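Local coordinates for protein putative RnfG subunit of electron transport complex (Thermotoga maritima, PDB 3DCZ) that is probably part of a membrane-bound complex that couples electron transfer to ion translocation across the membrane, as an FMN-binding subunit, at residues I28-V42 against Y74-V86. Residues are numbered along the deposited sequence; the frame is centred on the assembly and turned at random.
Sequences IKFVLKDPLTGDYLV and YEFVTKDGRNAYV. With ACT (acetate ion), chain D.
Leu-41 of the loop that follows the helix runs up to Thr-78, their CA atoms 5.0 Å apart, where the hairpin of strands 74-77 and 83-86 turns, while Ile-28 on the helix lies over Val-86 of the second strand. At the turn, Lys-79 N donates to Leu-41 O at 2.8 Å, nearly along the carbonyl direction, and Thr-78 CA makes a CA-H...O contact to the same oxygen. The extended side chain of Lys-79 then runs back along the loop, and its NZ reaches Tyr-40 O (3.1 Å) from above the carbonyl plane, so two successive carbonyls are gripped by one residue. Just past the helix, Leu-32 CD1 sits over the centre of the Phe-76 ring, 3.5 Å from its centroid and only 9° off the normal, a CH-pi contact over the face. With CG anti to its carbonyl carbon (chi1 -75°) and chi2 near 164°, Leu-32 turns both methyls to the hairpin, where CD2 meets Ala-84 CB. Ile-28 CG2 comes obliquely to Phe-76 CZ, and Val-42 CG2 rests on Phe-76 CB. With an alanine in place of Phe-76, Leu-32 CD1 would probably lose the face it rests on and a gap would open beside Leu-32 and Ile-28. Ile-28 CD1 makes an off-centre CH-pi contact with the Tyr-74 ring, whose hydroxyl bonds to Gly-55 O, and Val-86 CG2 fits against Val-31 CG2 and Leu-32 CG. Within the turn, Asp-80 OD1 accepts from Thr-78 OG1 and, in a salt bridge, from Arg-82 NE (2.9 Å), fixing the guanidinium whose edge meets Leu-41 CD2. Ile-47 and Ile-50 of helix 44-54 add to the same apolar layer. A helix and the loop after it thus pack on one face of a beta hairpin closed by a type I turn with a G1 bulge at Gly-81, within the five-stranded antiparallel sheet.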
loop_
_atom_site.group_PDB
_atom_site.type_symbol
_atom_site.label_atom_id
_atom_site.label_comp_id
_atom_site.label_asym_id
_atom_site.label_seq_id
_atom_site.Cartn_x
_atom_site.Cartn_y
_atom_site.Cartn_z
ATOM N N ILE A 28 -6.398 6.627 4.188
ATOM C CA ILE A 28 -5.648 7.385 3.200
ATOM C C ILE A 28 -4.704 8.355 3.918
ATOM O O ILE A 28 -3.542 8.505 3.530
ATOM C CB ILE A 28 -6.604 8.124 2.273
ATOM C CG1 ILE A 28 -7.373 7.095 1.459
ATOM C CG2 ILE A 28 -5.838 9.144 1.353
ATOM C CD1 ILE A 28 -8.525 7.703 0.581
ATOM N N LYS A 29 -5.190 8.994 4.966
ATOM C CA LYS A 29 -4.340 9.879 5.784
ATOM C C LYS A 29 -3.169 9.090 6.372
ATOM O O LYS A 29 -2.006 9.535 6.305
ATOM C CB LYS A 29 -5.152 10.514 6.925
ATOM C CG LYS A 29 -6.124 11.578 6.485
ATOM C CD LYS A 29 -6.992 12.065 7.645
ATOM C CE LYS A 29 -7.875 13.195 7.233
ATOM N NZ LYS A 29 -8.560 13.711 8.439
ATOM N N PHE A 30 -3.452 7.900 6.910
ATOM C CA PHE A 30 -2.393 7.107 7.531
ATOM C C PHE A 30 -1.270 6.770 6.551
ATOM O O PHE A 30 -0.073 6.936 6.870
ATOM C CB PHE A 30 -2.931 5.803 8.107
ATOM C CG PHE A 30 -1.849 4.951 8.682
ATOM C CD1 PHE A 30 -1.375 5.181 9.957
ATOM C CD2 PHE A 30 -1.272 3.926 7.939
ATOM C CE1 PHE A 30 -0.378 4.433 10.468
ATOM C CE2 PHE A 30 -0.228 3.200 8.419
ATOM C CZ PHE A 30 0.203 3.425 9.729
ATOM N N VAL A 31 -1.644 6.347 5.332
ATOM C CA VAL A 31 -0.629 5.883 4.375
ATOM C C VAL A 31 0.176 7.029 3.770
ATOM O O VAL A 31 1.209 6.816 3.095
ATOM C CB VAL A 31 -1.231 4.951 3.279
ATOM C CG1 VAL A 31 -1.822 3.654 3.958
ATOM C CG2 VAL A 31 -2.253 5.660 2.449
ATOM N N LEU A 32 -0.301 8.249 4.025
ATOM C CA LEU A 32 0.398 9.475 3.636
ATOM C C LEU A 32 1.238 10.062 4.765
ATOM O O LEU A 32 1.777 11.151 4.619
ATOM C CB LEU A 32 -0.565 10.485 3.033
ATOM C CG LEU A 32 -1.029 10.192 1.593
ATOM C CD1 LEU A 32 -2.272 11.034 1.270
ATOM C CD2 LEU A 32 0.081 10.460 0.581
ATOM N N LYS A 33 1.400 9.293 5.837
ATOM C CA LYS A 33 2.423 9.625 6.847
ATOM C C LYS A 33 3.698 8.865 6.516
ATOM O O LYS A 33 3.678 7.667 6.106
ATOM C CB LYS A 33 1.930 9.283 8.259
ATOM C CG LYS A 33 0.673 10.068 8.688
ATOM C CD LYS A 33 0.342 9.822 10.155
ATOM C CE LYS A 33 -0.837 10.643 10.607
ATOM N NZ LYS A 33 -1.248 10.275 11.997
ATOM N N ASP A 34 4.831 9.527 6.708
ATOM C CA ASP A 34 6.120 8.917 6.503
ATOM C C ASP A 34 6.349 7.841 7.560
ATOM O O ASP A 34 6.215 8.115 8.768
ATOM C CB ASP A 34 7.161 10.010 6.585
ATOM C CG ASP A 34 8.552 9.554 6.264
ATOM O OD1 ASP A 34 9.042 8.565 6.812
ATOM O OD2 ASP A 34 9.223 10.280 5.504
ATOM N N PRO A 35 6.650 6.604 7.132
ATOM C CA PRO A 35 6.757 5.521 8.113
ATOM C C PRO A 35 8.025 5.596 8.981
ATOM O O PRO A 35 8.123 4.901 9.995
ATOM C CB PRO A 35 6.766 4.259 7.250
ATOM C CG PRO A 35 7.406 4.705 6.000
ATOM C CD PRO A 35 6.909 6.101 5.763
ATOM N N LEU A 36 8.990 6.409 8.555
ATOM C CA LEU A 36 10.225 6.595 9.306
ATOM C C LEU A 36 10.167 7.775 10.280
ATOM O O LEU A 36 10.705 7.672 11.375
ATOM C CB LEU A 36 11.401 6.753 8.356
ATOM C CG LEU A 36 11.647 5.600 7.370
ATOM C CD1 LEU A 36 12.992 5.881 6.645
ATOM C CD2 LEU A 36 11.648 4.269 8.073
ATOM N N THR A 37 9.543 8.888 9.883
ATOM C CA THR A 37 9.435 10.092 10.735
ATOM C C THR A 37 8.104 10.163 11.491
ATOM O O THR A 37 8.017 10.861 12.486
ATOM C CB THR A 37 9.570 11.376 9.904
ATOM O OG1 THR A 37 8.381 11.576 9.133
ATOM C CG2 THR A 37 10.810 11.339 8.988
ATOM N N GLY A 38 7.057 9.515 10.963
ATOM C CA GLY A 38 5.700 9.600 11.516
ATOM C C GLY A 38 4.910 10.840 11.128
ATOM O O GLY A 38 3.779 11.050 11.599
ATOM N N ASP A 39 5.505 11.700 10.308
ATOM C CA ASP A 39 4.916 12.986 9.985
ATOM C C ASP A 39 4.141 12.893 8.683
ATOM O O ASP A 39 4.478 12.112 7.797
ATOM C CB ASP A 39 5.987 14.036 9.816
ATOM C CG ASP A 39 6.908 14.145 11.020
ATOM O OD1 ASP A 39 6.442 13.860 12.157
ATOM O OD2 ASP A 39 8.093 14.497 10.818
ATOM N N TYR A 40 3.113 13.711 8.551
ATOM C CA TYR A 40 2.394 13.790 7.293
ATOM C C TYR A 40 3.291 14.223 6.124
ATOM O O TYR A 40 4.027 15.221 6.246
ATOM C CB TYR A 40 1.241 14.780 7.405
ATOM C CG TYR A 40 -0.017 14.209 7.989
ATOM C CD1 TYR A 40 -0.788 13.337 7.254
ATOM C CD2 TYR A 40 -0.449 14.567 9.261
ATOM C CE1 TYR A 40 -1.951 12.816 7.760
ATOM C CE2 TYR A 40 -1.626 14.037 9.793
ATOM C CZ TYR A 40 -2.374 13.151 9.023
ATOM O OH TYR A 40 -3.538 12.575 9.490
ATOM N N LEU A 41 3.207 13.498 5.008
ATOM C CA LEU A 41 3.878 13.900 3.763
ATOM C C LEU A 41 3.058 14.961 2.999
ATOM O O LEU A 41 3.601 15.652 2.141
ATOM C CB LEU A 41 4.115 12.669 2.861
ATOM C CG LEU A 41 5.049 11.597 3.450
ATOM C CD1 LEU A 41 4.966 10.308 2.624
ATOM C CD2 LEU A 41 6.462 12.141 3.515
ATOM N N VAL A 42 1.763 15.031 3.308
ATOM C CA VAL A 42 0.817 15.983 2.752
ATOM C C VAL A 42 -0.020 16.508 3.903
ATOM O O VAL A 42 -0.445 15.727 4.752
ATOM C CB VAL A 42 -0.120 15.272 1.718
ATOM C CG1 VAL A 42 -1.102 16.252 1.029
ATOM C CG2 VAL A 42 0.696 14.533 0.673
ATOM N N TYR A 74 -5.851 8.130 -6.261
ATOM C CA TYR A 74 -5.650 9.433 -5.640
ATOM C C TYR A 74 -4.191 9.844 -5.810
ATOM O O TYR A 74 -3.283 9.056 -5.512
ATOM C CB TYR A 74 -5.959 9.375 -4.142
ATOM C CG TYR A 74 -7.381 8.985 -3.857
ATOM C CD1 TYR A 74 -8.421 9.893 -3.999
ATOM C CD2 TYR A 74 -7.688 7.706 -3.444
ATOM C CE1 TYR A 74 -9.747 9.529 -3.716
ATOM C CE2 TYR A 74 -8.999 7.325 -3.171
ATOM C CZ TYR A 74 -10.031 8.237 -3.296
ATOM O OH TYR A 74 -11.374 7.899 -3.051
ATOM N N GLU A 75 -3.978 11.070 -6.282
ATOM C CA GLU A 75 -2.652 11.605 -6.540
ATOM C C GLU A 75 -2.316 12.735 -5.603
ATOM O O GLU A 75 -3.175 13.580 -5.310
ATOM C CB GLU A 75 -2.615 12.195 -7.921
ATOM C CG GLU A 75 -2.896 11.200 -9.033
ATOM C CD GLU A 75 -2.717 11.830 -10.393
ATOM O OE1 GLU A 75 -1.566 11.873 -10.855
ATOM O OE2 GLU A 75 -3.693 12.315 -10.982
ATOM N N PHE A 76 -1.066 12.758 -5.164
ATOM C CA PHE A 76 -0.591 13.782 -4.237
ATOM C C PHE A 76 0.826 14.164 -4.621
ATOM O O PHE A 76 1.496 13.449 -5.378
ATOM C CB PHE A 76 -0.617 13.293 -2.777
ATOM C CG PHE A 76 -1.927 12.730 -2.345
ATOM C CD1 PHE A 76 -2.224 11.393 -2.576
ATOM C CD2 PHE A 76 -2.878 13.526 -1.735
ATOM C CE1 PHE A 76 -3.457 10.854 -2.184
ATOM C CE2 PHE A 76 -4.119 12.998 -1.359
ATOM C CZ PHE A 76 -4.400 11.663 -1.586
ATOM N N VAL A 77 1.247 15.310 -4.095
ATOM C CA VAL A 77 2.646 15.750 -4.120
ATOM C C VAL A 77 3.084 15.932 -2.674
ATOM O O VAL A 77 2.455 16.681 -1.902
ATOM C CB VAL A 77 2.842 17.064 -4.913
ATOM C CG1 VAL A 77 4.342 17.457 -4.923
ATOM C CG2 VAL A 77 2.314 16.905 -6.343
ATOM N N THR A 78 4.153 15.262 -2.305
ATOM C CA THR A 78 4.639 15.353 -0.910
ATOM C C THR A 78 5.251 16.730 -0.638
ATOM O O THR A 78 5.534 17.505 -1.572
ATOM C CB THR A 78 5.669 14.264 -0.594
ATOM O OG1 THR A 78 6.878 14.558 -1.298
ATOM C CG2 THR A 78 5.140 12.841 -0.931
ATOM N N LYS A 79 5.467 17.056 0.642
ATOM C CA LYS A 79 6.020 18.353 0.994
ATOM C C LYS A 79 7.412 18.553 0.415
ATOM O O LYS A 79 7.820 19.691 0.206
ATOM C CB LYS A 79 6.026 18.556 2.521
ATOM C CG LYS A 79 4.662 18.742 3.109
ATOM C CD LYS A 79 4.683 18.564 4.624
ATOM C CE LYS A 79 3.298 18.650 5.226
ATOM N NZ LYS A 79 3.325 18.199 6.671
ATOM N N ASP A 80 8.128 17.452 0.147
ATOM C CA ASP A 80 9.425 17.524 -0.527
ATOM C C ASP A 80 9.398 17.229 -2.044
ATOM O O ASP A 80 10.432 17.025 -2.669
ATOM C CB ASP A 80 10.491 16.684 0.188
ATOM C CG ASP A 80 10.251 15.196 0.120
ATOM O OD1 ASP A 80 9.293 14.727 -0.525
ATOM O OD2 ASP A 80 11.066 14.474 0.751
ATOM N N GLY A 81 8.215 17.289 -2.634
ATOM C CA GLY A 81 8.062 17.387 -4.083
ATOM C C GLY A 81 7.980 16.094 -4.857
ATOM O O GLY A 81 8.114 16.098 -6.069
ATOM N N ARG A 82 7.746 14.997 -4.152
ATOM C CA ARG A 82 7.626 13.674 -4.776
ATOM C C ARG A 82 6.170 13.371 -5.086
ATOM O O ARG A 82 5.277 13.751 -4.346
ATOM C CB ARG A 82 8.194 12.588 -3.848
ATOM C CG ARG A 82 9.655 12.769 -3.482
ATOM C CD ARG A 82 10.118 11.667 -2.524
ATOM N NE ARG A 82 9.550 11.871 -1.172
ATOM C CZ ARG A 82 9.349 10.912 -0.261
ATOM N NH1 ARG A 82 9.666 9.638 -0.493
ATOM N NH2 ARG A 82 8.819 11.235 0.910
ATOM N N ASN A 83 5.934 12.655 -6.178
ATOM C CA ASN A 83 4.580 12.227 -6.521
ATOM C C ASN A 83 4.216 10.966 -5.790
ATOM O O ASN A 83 4.922 9.961 -5.855
ATOM C CB ASN A 83 4.449 12.005 -8.031
ATOM C CG ASN A 83 4.377 13.300 -8.812
ATOM O OD1 ASN A 83 4.497 14.395 -8.251
ATOM N ND2 ASN A 83 4.156 13.181 -10.091
ATOM N N ALA A 84 3.077 11.026 -5.119
ATOM C CA ALA A 84 2.569 9.928 -4.314
ATOM C C ALA A 84 1.222 9.498 -4.907
ATOM O O ALA A 84 0.498 10.317 -5.449
ATOM C CB ALA A 84 2.438 10.361 -2.884
ATOM N N TYR A 85 0.924 8.201 -4.793
ATOM C CA TYR A 85 -0.292 7.607 -5.331
ATOM C C TYR A 85 -0.897 6.769 -4.239
ATOM O O TYR A 85 -0.169 5.984 -3.607
ATOM C CB TYR A 85 0.064 6.739 -6.551
ATOM C CG TYR A 85 0.612 7.596 -7.649
ATOM C CD1 TYR A 85 -0.272 8.232 -8.540
ATOM C CD2 TYR A 85 1.951 7.889 -7.732
ATOM C CE1 TYR A 85 0.192 9.106 -9.492
ATOM C CE2 TYR A 85 2.425 8.744 -8.713
ATOM C CZ TYR A 85 1.535 9.354 -9.589
ATOM O OH TYR A 85 1.979 10.237 -10.539
ATOM N N VAL A 86 -2.194 6.914 -3.997
ATOM C CA VAL A 86 -2.899 6.052 -3.061
ATOM C C VAL A 86 -3.956 5.306 -3.839
ATOM O O VAL A 86 -4.723 5.868 -4.606
ATOM C CB VAL A 86 -3.507 6.849 -1.866
ATOM C CG1 VAL A 86 -4.347 5.920 -0.996
ATOM C CG2 VAL A 86 -2.384 7.548 -1.068
HETATM C C ACT D . 5.042 9.933 -12.101
HETATM O O ACT D . 4.571 10.340 -11.026
HETATM O OXT ACT D . 6.071 10.544 -12.471
HETATM C CH3 ACT D . 4.460 8.794 -12.865
HETATM O O HOH W 1 8.338 8.776 2.751
#